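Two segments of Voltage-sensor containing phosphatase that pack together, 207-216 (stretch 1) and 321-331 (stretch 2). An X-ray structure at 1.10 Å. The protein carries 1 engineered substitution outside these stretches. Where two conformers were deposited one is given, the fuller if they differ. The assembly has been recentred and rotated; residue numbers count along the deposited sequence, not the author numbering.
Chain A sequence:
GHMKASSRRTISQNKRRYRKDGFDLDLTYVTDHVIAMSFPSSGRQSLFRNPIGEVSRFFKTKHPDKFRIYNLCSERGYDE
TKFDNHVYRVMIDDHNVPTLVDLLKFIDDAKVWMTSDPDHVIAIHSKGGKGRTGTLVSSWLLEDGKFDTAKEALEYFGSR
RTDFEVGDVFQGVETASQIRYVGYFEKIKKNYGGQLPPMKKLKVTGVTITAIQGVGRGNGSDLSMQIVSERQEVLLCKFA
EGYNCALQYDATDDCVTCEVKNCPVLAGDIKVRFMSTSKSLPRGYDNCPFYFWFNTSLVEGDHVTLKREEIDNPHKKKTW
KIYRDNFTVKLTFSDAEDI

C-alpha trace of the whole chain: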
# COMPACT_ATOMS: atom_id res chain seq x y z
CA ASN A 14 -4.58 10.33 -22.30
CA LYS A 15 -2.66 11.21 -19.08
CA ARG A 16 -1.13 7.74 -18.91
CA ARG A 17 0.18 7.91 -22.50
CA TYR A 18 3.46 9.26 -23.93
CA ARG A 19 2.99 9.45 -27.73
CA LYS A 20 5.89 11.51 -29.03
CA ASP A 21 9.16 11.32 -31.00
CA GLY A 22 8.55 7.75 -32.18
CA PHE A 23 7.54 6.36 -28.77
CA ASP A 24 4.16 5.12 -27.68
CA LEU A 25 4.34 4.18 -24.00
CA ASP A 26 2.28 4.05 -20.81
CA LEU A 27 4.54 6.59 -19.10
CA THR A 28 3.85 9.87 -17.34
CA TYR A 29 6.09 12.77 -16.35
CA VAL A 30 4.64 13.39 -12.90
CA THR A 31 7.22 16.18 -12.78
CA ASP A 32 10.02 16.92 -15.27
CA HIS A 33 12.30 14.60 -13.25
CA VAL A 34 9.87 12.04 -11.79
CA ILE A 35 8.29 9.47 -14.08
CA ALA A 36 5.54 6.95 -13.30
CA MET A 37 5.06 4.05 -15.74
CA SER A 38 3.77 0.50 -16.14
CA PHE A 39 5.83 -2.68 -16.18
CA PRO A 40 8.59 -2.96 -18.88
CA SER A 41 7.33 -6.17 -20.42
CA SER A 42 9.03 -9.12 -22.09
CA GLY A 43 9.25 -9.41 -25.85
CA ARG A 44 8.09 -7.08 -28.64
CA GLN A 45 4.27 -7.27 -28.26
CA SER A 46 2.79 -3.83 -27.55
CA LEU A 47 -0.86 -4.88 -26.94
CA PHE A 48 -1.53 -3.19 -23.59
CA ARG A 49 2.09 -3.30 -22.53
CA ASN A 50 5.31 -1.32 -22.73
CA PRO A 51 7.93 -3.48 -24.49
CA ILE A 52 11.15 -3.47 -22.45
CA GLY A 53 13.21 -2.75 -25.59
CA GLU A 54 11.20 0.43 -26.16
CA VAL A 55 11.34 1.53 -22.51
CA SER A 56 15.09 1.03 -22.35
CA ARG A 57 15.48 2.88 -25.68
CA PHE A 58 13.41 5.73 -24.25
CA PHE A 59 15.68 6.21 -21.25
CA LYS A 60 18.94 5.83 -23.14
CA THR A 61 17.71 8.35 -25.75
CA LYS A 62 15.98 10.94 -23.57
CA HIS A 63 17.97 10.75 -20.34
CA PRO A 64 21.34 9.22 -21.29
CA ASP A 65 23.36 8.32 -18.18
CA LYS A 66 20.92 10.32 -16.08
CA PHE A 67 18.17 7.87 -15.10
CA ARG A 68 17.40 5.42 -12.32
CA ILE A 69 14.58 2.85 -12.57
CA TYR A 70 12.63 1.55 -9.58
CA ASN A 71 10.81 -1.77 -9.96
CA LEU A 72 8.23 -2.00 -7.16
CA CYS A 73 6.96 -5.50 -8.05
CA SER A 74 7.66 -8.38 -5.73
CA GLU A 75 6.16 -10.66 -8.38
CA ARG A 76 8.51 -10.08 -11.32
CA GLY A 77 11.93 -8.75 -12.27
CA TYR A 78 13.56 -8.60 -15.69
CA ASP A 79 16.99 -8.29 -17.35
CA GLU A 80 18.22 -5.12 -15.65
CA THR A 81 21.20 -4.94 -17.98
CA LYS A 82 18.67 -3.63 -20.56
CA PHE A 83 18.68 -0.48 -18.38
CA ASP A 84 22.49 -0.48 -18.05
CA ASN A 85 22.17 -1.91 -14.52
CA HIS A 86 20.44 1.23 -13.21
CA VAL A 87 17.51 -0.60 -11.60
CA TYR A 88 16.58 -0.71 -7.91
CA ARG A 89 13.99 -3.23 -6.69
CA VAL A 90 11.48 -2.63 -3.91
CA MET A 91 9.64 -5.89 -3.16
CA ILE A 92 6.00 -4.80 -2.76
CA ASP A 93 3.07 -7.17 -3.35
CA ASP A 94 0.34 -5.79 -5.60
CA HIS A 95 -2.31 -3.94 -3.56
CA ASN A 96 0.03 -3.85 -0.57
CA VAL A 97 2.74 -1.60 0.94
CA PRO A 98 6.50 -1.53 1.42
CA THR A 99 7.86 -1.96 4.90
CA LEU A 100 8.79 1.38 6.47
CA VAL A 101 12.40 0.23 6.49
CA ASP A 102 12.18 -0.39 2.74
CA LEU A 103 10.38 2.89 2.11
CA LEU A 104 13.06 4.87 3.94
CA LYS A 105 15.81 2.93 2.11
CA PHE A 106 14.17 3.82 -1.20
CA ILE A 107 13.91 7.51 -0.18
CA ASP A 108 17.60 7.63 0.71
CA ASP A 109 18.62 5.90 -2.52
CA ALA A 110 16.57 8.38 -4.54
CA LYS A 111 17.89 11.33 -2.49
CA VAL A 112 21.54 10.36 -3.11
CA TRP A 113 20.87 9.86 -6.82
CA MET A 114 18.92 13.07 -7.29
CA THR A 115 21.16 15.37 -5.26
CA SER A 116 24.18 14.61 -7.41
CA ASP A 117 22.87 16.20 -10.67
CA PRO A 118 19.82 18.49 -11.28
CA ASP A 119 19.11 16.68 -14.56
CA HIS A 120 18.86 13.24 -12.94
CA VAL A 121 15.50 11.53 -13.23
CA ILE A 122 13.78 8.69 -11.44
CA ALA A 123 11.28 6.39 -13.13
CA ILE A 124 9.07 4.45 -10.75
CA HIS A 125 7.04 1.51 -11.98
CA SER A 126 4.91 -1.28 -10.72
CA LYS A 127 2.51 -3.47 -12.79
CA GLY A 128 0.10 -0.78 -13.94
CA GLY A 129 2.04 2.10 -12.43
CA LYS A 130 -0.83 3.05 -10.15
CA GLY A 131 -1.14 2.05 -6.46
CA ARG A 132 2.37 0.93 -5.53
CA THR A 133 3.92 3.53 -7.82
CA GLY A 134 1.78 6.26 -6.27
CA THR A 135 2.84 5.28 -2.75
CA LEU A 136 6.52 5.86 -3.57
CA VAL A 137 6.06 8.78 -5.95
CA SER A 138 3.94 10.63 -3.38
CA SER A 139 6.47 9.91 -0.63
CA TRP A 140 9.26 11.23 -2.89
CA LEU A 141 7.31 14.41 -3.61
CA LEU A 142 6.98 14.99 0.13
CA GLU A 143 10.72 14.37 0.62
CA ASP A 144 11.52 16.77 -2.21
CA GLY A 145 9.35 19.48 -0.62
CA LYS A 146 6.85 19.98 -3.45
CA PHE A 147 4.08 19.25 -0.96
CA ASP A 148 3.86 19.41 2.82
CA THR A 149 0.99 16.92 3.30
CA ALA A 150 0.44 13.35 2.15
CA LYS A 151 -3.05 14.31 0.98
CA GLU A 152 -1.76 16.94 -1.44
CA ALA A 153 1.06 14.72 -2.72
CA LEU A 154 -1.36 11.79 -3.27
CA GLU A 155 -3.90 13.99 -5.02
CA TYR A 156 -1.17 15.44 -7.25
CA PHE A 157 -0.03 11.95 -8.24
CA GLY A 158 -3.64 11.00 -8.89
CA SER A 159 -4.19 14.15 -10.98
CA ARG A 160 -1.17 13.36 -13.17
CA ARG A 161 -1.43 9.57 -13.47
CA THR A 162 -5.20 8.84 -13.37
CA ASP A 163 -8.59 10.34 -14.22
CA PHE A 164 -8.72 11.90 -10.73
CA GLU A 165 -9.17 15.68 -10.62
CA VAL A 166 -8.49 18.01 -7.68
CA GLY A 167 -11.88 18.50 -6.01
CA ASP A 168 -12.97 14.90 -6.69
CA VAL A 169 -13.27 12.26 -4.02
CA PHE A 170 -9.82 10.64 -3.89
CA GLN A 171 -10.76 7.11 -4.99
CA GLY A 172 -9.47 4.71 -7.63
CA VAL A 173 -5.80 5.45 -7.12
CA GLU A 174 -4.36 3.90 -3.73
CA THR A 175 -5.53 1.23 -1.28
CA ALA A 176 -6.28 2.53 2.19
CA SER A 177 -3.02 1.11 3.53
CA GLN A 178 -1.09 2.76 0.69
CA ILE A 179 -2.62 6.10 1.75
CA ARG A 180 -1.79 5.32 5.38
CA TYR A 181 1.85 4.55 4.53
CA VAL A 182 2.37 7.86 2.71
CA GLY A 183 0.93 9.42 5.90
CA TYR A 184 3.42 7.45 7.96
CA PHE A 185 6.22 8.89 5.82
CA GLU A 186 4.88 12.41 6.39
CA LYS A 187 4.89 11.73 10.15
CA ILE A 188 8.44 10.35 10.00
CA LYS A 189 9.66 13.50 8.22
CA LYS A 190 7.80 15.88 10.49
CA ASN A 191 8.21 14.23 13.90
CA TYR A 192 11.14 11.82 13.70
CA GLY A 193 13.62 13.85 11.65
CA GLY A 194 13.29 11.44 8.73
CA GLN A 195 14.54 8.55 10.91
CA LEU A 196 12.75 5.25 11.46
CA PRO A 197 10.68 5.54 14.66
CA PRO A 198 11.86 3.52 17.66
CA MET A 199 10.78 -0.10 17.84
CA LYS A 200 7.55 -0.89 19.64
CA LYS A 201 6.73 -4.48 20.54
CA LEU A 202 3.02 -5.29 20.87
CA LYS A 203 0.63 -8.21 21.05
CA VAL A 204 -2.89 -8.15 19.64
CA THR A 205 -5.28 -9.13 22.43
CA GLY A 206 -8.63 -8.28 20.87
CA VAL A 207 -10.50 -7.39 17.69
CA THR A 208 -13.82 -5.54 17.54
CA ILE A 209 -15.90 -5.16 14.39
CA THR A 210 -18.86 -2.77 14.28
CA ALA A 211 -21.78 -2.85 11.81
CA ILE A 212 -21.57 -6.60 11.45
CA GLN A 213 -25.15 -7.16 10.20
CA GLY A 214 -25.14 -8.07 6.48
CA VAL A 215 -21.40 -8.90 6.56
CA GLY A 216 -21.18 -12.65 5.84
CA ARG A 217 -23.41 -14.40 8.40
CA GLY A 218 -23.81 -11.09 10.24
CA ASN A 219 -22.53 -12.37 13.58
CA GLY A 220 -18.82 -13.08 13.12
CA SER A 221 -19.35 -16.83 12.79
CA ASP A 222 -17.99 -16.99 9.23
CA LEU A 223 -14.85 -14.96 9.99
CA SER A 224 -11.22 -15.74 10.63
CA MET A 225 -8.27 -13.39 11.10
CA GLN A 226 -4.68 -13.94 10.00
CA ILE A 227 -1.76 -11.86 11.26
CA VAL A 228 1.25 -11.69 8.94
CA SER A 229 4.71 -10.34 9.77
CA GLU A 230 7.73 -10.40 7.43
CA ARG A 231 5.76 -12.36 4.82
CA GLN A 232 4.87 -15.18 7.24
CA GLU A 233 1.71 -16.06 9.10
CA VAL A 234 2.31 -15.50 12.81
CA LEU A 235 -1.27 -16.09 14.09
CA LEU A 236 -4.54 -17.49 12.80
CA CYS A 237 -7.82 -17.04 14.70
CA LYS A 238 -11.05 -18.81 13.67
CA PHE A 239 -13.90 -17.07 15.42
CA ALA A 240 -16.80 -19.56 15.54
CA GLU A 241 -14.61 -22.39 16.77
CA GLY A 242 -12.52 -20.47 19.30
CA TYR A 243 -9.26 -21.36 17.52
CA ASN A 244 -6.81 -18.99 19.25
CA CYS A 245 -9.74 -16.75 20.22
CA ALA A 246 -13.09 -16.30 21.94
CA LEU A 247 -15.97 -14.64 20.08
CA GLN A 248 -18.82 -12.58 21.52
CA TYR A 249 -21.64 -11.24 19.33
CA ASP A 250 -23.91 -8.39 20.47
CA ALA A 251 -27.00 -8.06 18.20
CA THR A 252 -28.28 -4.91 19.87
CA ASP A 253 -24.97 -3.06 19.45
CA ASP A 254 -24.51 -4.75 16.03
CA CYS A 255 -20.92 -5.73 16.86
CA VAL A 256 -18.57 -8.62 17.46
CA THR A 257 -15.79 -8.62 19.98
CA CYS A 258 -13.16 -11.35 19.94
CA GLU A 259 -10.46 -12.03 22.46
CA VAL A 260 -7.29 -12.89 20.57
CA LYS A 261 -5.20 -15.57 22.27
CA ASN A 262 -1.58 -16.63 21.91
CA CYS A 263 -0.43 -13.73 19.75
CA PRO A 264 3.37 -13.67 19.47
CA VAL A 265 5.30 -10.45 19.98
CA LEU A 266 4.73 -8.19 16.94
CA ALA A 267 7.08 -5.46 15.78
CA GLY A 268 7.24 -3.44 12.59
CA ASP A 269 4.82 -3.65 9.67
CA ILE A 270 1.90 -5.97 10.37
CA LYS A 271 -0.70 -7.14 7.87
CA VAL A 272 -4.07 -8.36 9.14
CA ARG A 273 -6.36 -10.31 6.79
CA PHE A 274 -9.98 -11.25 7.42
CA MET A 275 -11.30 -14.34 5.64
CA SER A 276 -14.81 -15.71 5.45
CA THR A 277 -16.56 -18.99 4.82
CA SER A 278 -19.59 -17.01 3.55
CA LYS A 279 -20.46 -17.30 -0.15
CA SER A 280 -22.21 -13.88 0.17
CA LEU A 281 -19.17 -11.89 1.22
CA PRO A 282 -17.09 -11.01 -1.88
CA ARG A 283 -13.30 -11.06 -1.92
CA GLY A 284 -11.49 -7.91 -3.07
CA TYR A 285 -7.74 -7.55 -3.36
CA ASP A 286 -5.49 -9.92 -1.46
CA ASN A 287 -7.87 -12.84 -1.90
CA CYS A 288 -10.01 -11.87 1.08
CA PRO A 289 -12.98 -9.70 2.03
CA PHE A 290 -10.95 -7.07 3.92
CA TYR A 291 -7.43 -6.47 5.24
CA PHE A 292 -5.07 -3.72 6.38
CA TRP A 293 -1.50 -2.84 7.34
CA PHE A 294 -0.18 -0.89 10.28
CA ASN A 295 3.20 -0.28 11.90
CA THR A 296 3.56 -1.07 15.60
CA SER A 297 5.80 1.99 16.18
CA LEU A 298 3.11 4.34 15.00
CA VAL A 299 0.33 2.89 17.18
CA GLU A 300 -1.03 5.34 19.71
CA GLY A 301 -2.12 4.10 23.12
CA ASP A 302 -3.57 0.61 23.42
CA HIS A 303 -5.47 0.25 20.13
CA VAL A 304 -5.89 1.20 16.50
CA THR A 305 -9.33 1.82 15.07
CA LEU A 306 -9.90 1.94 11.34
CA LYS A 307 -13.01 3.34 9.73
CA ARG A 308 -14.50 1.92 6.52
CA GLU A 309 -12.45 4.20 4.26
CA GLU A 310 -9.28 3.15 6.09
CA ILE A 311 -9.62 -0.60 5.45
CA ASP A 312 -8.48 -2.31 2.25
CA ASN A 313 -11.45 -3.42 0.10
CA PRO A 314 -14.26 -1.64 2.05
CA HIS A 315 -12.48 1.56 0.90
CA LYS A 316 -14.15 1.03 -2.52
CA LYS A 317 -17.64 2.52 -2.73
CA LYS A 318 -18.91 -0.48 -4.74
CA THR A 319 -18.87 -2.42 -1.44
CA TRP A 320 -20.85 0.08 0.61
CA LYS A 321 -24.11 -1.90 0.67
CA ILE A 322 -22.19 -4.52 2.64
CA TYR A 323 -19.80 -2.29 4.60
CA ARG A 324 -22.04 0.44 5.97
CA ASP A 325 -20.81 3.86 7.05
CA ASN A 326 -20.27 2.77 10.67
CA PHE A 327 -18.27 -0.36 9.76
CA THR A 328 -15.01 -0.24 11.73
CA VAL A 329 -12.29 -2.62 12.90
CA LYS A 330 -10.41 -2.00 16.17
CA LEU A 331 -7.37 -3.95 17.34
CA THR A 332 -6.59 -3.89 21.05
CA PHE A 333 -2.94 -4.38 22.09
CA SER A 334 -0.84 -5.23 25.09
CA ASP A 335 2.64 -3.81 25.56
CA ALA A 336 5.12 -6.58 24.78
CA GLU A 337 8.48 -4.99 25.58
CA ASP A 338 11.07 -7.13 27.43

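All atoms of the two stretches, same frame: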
# COMPACT_ATOMS: atom_id res chain seq x y z
N VAL A 207 -10.02 -8.02 18.91
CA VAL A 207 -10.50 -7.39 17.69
C VAL A 207 -11.99 -7.15 17.84
O VAL A 207 -12.71 -8.03 18.33
CB VAL A 207 -10.13 -8.22 16.41
CG1 VAL A 207 -10.61 -9.70 16.47
CG2 VAL A 207 -10.61 -7.51 15.15
N THR A 208 -12.43 -5.96 17.45
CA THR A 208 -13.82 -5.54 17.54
C THR A 208 -14.25 -5.05 16.18
O THR A 208 -13.56 -4.21 15.60
CB THR A 208 -13.97 -4.41 18.58
OG1 THR A 208 -13.46 -4.90 19.83
CG2 THR A 208 -15.43 -4.00 18.75
N ILE A 209 -15.38 -5.56 15.68
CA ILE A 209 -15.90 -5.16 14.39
C ILE A 209 -17.32 -4.64 14.59
O ILE A 209 -18.18 -5.36 15.11
CB ILE A 209 -15.91 -6.31 13.39
CG1 ILE A 209 -14.53 -6.98 13.31
CG2 ILE A 209 -16.40 -5.84 12.03
CD1 ILE A 209 -14.46 -8.22 12.41
N THR A 210 -17.54 -3.40 14.19
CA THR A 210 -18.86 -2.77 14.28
C THR A 210 -19.59 -2.84 12.95
O THR A 210 -18.96 -2.97 11.90
CB THR A 210 -18.74 -1.31 14.73
OG1 THR A 210 -17.98 -0.56 13.76
CG2 THR A 210 -18.09 -1.24 16.11
N ALA A 211 -20.92 -2.73 13.00
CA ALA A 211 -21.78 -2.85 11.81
C ALA A 211 -21.62 -4.20 11.15
O ALA A 211 -21.45 -4.31 9.94
CB ALA A 211 -21.60 -1.68 10.82
N ILE A 212 -21.79 -5.24 11.95
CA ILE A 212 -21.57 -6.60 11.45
C ILE A 212 -22.78 -7.16 10.68
O ILE A 212 -22.60 -8.03 9.83
CB ILE A 212 -21.10 -7.53 12.61
CG1 ILE A 212 -20.51 -8.86 12.09
CG2 ILE A 212 -22.22 -7.81 13.62
CD1 ILE A 212 -19.19 -8.70 11.35
N GLN A 213 -23.99 -6.67 10.93
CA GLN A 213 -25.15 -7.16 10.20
C GLN A 213 -24.91 -7.01 8.69
O GLN A 213 -24.42 -5.98 8.24
CB GLN A 213 -26.42 -6.42 10.64
CG GLN A 213 -27.64 -6.47 9.68
CD GLN A 213 -27.73 -5.23 8.80
OE1 GLN A 213 -28.07 -4.14 9.26
NE2 GLN A 213 -27.46 -5.39 7.51
N GLY A 214 -25.27 -8.06 7.93
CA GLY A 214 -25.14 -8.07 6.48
C GLY A 214 -23.74 -8.41 5.99
O GLY A 214 -23.55 -8.53 4.78
N VAL A 215 -22.77 -8.55 6.90
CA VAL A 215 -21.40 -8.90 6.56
C VAL A 215 -21.25 -10.41 6.80
O VAL A 215 -21.23 -10.86 7.94
CB VAL A 215 -20.37 -8.11 7.42
CG1 VAL A 215 -18.95 -8.50 7.02
CG2 VAL A 215 -20.58 -6.60 7.24
N GLY A 216 -21.18 -11.19 5.72
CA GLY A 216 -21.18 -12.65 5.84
C GLY A 216 -22.44 -13.13 6.55
O GLY A 216 -23.55 -12.75 6.17
N LYS A 321 -22.88 -1.26 0.20
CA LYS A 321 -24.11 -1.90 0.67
C LYS A 321 -23.84 -2.96 1.72
O LYS A 321 -24.71 -3.29 2.54
CB LYS A 321 -24.91 -2.54 -0.47
CG LYS A 321 -25.46 -1.55 -1.48
CD LYS A 321 -26.60 -2.14 -2.31
CE LYS A 321 -26.16 -3.31 -3.18
NZ LYS A 321 -25.09 -2.95 -4.18
N ILE A 322 -22.63 -3.51 1.68
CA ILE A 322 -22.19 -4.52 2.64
C ILE A 322 -21.50 -3.85 3.83
O ILE A 322 -21.84 -4.11 4.98
CB ILE A 322 -21.28 -5.59 1.99
CG1 ILE A 322 -22.12 -6.42 1.00
CG2 ILE A 322 -20.65 -6.49 3.05
CD1 ILE A 322 -21.35 -7.57 0.35
N TYR A 323 -20.50 -3.01 3.54
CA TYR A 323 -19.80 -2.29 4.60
C TYR A 323 -20.45 -0.93 4.73
O TYR A 323 -20.23 -0.06 3.90
CB TYR A 323 -18.29 -2.16 4.28
CG TYR A 323 -17.64 -3.49 3.99
CD1 TYR A 323 -17.32 -3.83 2.69
CD2 TYR A 323 -17.41 -4.43 5.00
CE1 TYR A 323 -16.75 -5.07 2.40
CE2 TYR A 323 -16.83 -5.67 4.73
CZ TYR A 323 -16.53 -5.99 3.43
OH TYR A 323 -15.98 -7.22 3.17
N ARG A 324 -21.28 -0.79 5.75
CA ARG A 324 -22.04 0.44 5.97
C ARG A 324 -21.16 1.51 6.60
O ARG A 324 -20.00 1.27 6.94
CB ARG A 324 -23.29 0.12 6.80
CG ARG A 324 -24.28 -0.75 6.03
CD ARG A 324 -25.43 -1.24 6.90
NE ARG A 324 -25.02 -2.34 7.77
CZ ARG A 324 -25.00 -2.32 9.10
NH1 ARG A 324 -25.40 -1.24 9.78
NH2 ARG A 324 -24.63 -3.41 9.76
N ASP A 325 -21.70 2.73 6.71
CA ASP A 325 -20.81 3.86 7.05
C ASP A 325 -20.18 3.77 8.44
O ASP A 325 -19.13 4.38 8.67
CB ASP A 325 -21.43 5.23 6.77
CG ASP A 325 -22.69 5.48 7.55
OD1 ASP A 325 -22.96 4.82 8.57
OD2 ASP A 325 -23.42 6.41 7.15
N ASN A 326 -20.78 2.98 9.32
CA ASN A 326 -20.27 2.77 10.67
C ASN A 326 -19.48 1.46 10.83
O ASN A 326 -19.17 1.07 11.96
CB ASN A 326 -21.38 2.86 11.72
CG ASN A 326 -22.48 1.83 11.53
OD1 ASN A 326 -22.99 1.29 12.52
ND2 ASN A 326 -22.88 1.58 10.29
N PHE A 327 -19.15 0.82 9.71
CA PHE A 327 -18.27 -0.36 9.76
C PHE A 327 -16.86 0.07 10.15
O PHE A 327 -16.26 0.92 9.50
CB PHE A 327 -18.25 -1.02 8.39
CG PHE A 327 -17.39 -2.26 8.35
CD1 PHE A 327 -17.90 -3.47 8.79
CD2 PHE A 327 -16.08 -2.23 7.85
CE1 PHE A 327 -17.11 -4.62 8.77
CE2 PHE A 327 -15.30 -3.38 7.81
CZ PHE A 327 -15.81 -4.57 8.27
N THR A 328 -16.36 -0.53 11.22
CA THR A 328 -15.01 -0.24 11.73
C THR A 328 -14.38 -1.52 12.24
O THR A 328 -15.09 -2.45 12.65
CB THR A 328 -14.98 0.84 12.87
OG1 THR A 328 -15.49 0.29 14.09
CG2 THR A 328 -15.75 2.10 12.51
N VAL A 329 -13.05 -1.54 12.27
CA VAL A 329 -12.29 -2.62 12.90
C VAL A 329 -11.32 -1.97 13.87
O VAL A 329 -10.60 -1.05 13.50
CB VAL A 329 -11.53 -3.46 11.86
CG1 VAL A 329 -10.72 -4.56 12.57
CG2 VAL A 329 -12.51 -4.09 10.85
N LYS A 330 -11.32 -2.46 15.11
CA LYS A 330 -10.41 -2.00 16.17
C LYS A 330 -9.57 -3.18 16.65
O LYS A 330 -10.14 -4.21 17.04
CB LYS A 330 -11.20 -1.40 17.33
CG LYS A 330 -10.32 -1.06 18.52
CD LYS A 330 -11.08 -0.41 19.64
CE LYS A 330 -11.91 -1.40 20.39
NZ LYS A 330 -12.42 -0.75 21.63
N LEU A 331 -8.24 -3.02 16.65
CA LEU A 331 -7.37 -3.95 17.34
C LEU A 331 -6.99 -3.39 18.68
O LEU A 331 -6.63 -2.20 18.78
CB LEU A 331 -6.08 -4.22 16.56
CG LEU A 331 -6.25 -4.78 15.15
CD1 LEU A 331 -4.89 -4.94 14.49
CD2 LEU A 331 -6.99 -6.11 15.20
O HOH W 1 -10.61 -4.72 19.91
O HOH W 2 -14.57 -1.55 15.97
O HOH W 3 -21.58 -3.00 7.56
O HOH W 4 -24.38 -4.62 5.97

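Residues 207-210 and the strand that includes 328-331 run antiparallel, their axes 4.7 Å apart at closest approach and their N-to-C directions 167° apart. Although more than a hundred residues separate them in sequence, they form a ladder. Val207 lies opposite Leu331, Thr208 opposite Lys330, and Ile209 opposite Val329. Thr208 and Lys330 form the hydrogen-bonded pair: Thr208 N donates to Lys330 O and Lys330 N donates to Thr208 O, both at 2.9 Å and nearly straight. Two residues further along, Thr210 N donates to Thr328 O at 3.0 Å. The neighbouring pairs lack such N-H to O bonds, and there alpha hydrogens point at the same carbonyls, with Val207 CA 3.3 Å from Lys330 O and Ile209 CA 3.3 Å from Thr328 O.

Beyond the ladder both chains turn. Ile212 to Val215 form a type II turn closed by Val215 N to Ile212 O at 3.0 Å, and Gly214 adopts the positive phi that glycine readily accepts. Arg324 to Phe327 form a type I turn, closed by Phe327 N to Arg324 O at 2.9 Å.

The alternation of the strands sorts the side chains. Val207, Ile209, Val329 and Leu331 share one buried face, where Val207 CG2 lies 3.9 Å from both Val329 CG1 and Leu331 CD2. Phe327 extends this apolar layer toward the turns: its CE1 is 3.6 Å from Ile209 CG2 and 4.3 Å from Val215 CG2. Val215 also reaches Ile322, with CG2 to CG2 at 4.2 Å, and its CG1 approaches Tyr323 CE2 at the same distance.

The other face carries Thr208, Thr210, Thr328 and Lys330, and is more polar and more open. Thr210 OG1 donates to Asn326 O at 2.7 Å, tying the end of its strand to the type I turn. The same Thr210 OG1 is 2.7 Å from Thr328 OG1, a hydroxyl pair in hydrogen-bonding contact. A water linked to Thr328 OG1 at 2.8 Å donates to Thr208 O at 2.9 Å, and another connects Thr208 OG1, at 2.9 Å, with Lys330 O, at 3.0 Å.

Arg324 joins the two turn regions. Its NH2 donates to Gln213 O at 3.0 Å, a charged donor meeting a backbone carbonyl, while its guanidinium lies between Gln213 OE1 over one face and Ala211 CB over the opposite face. Ala211 CB points toward the second stretch and comes within 3.5 Å of Asn326 ND2 and 4.2 Å of Phe327 CB.

Two waters fill the space where the backbones no longer pair directly. One donates to Ala211 O at 2.7 Å and Ile322 O at 2.8 Å while accepting from Arg324 N at 2.9 Å; the other donates to Gln213 O at 2.6 Å and Ile322 O at 2.8 Å while accepting from Arg324 NE at 3.0 Å. Direct strand pairing thus gives way to a water-mediated junction. Together the stretches bury 778 Å², counting both sides.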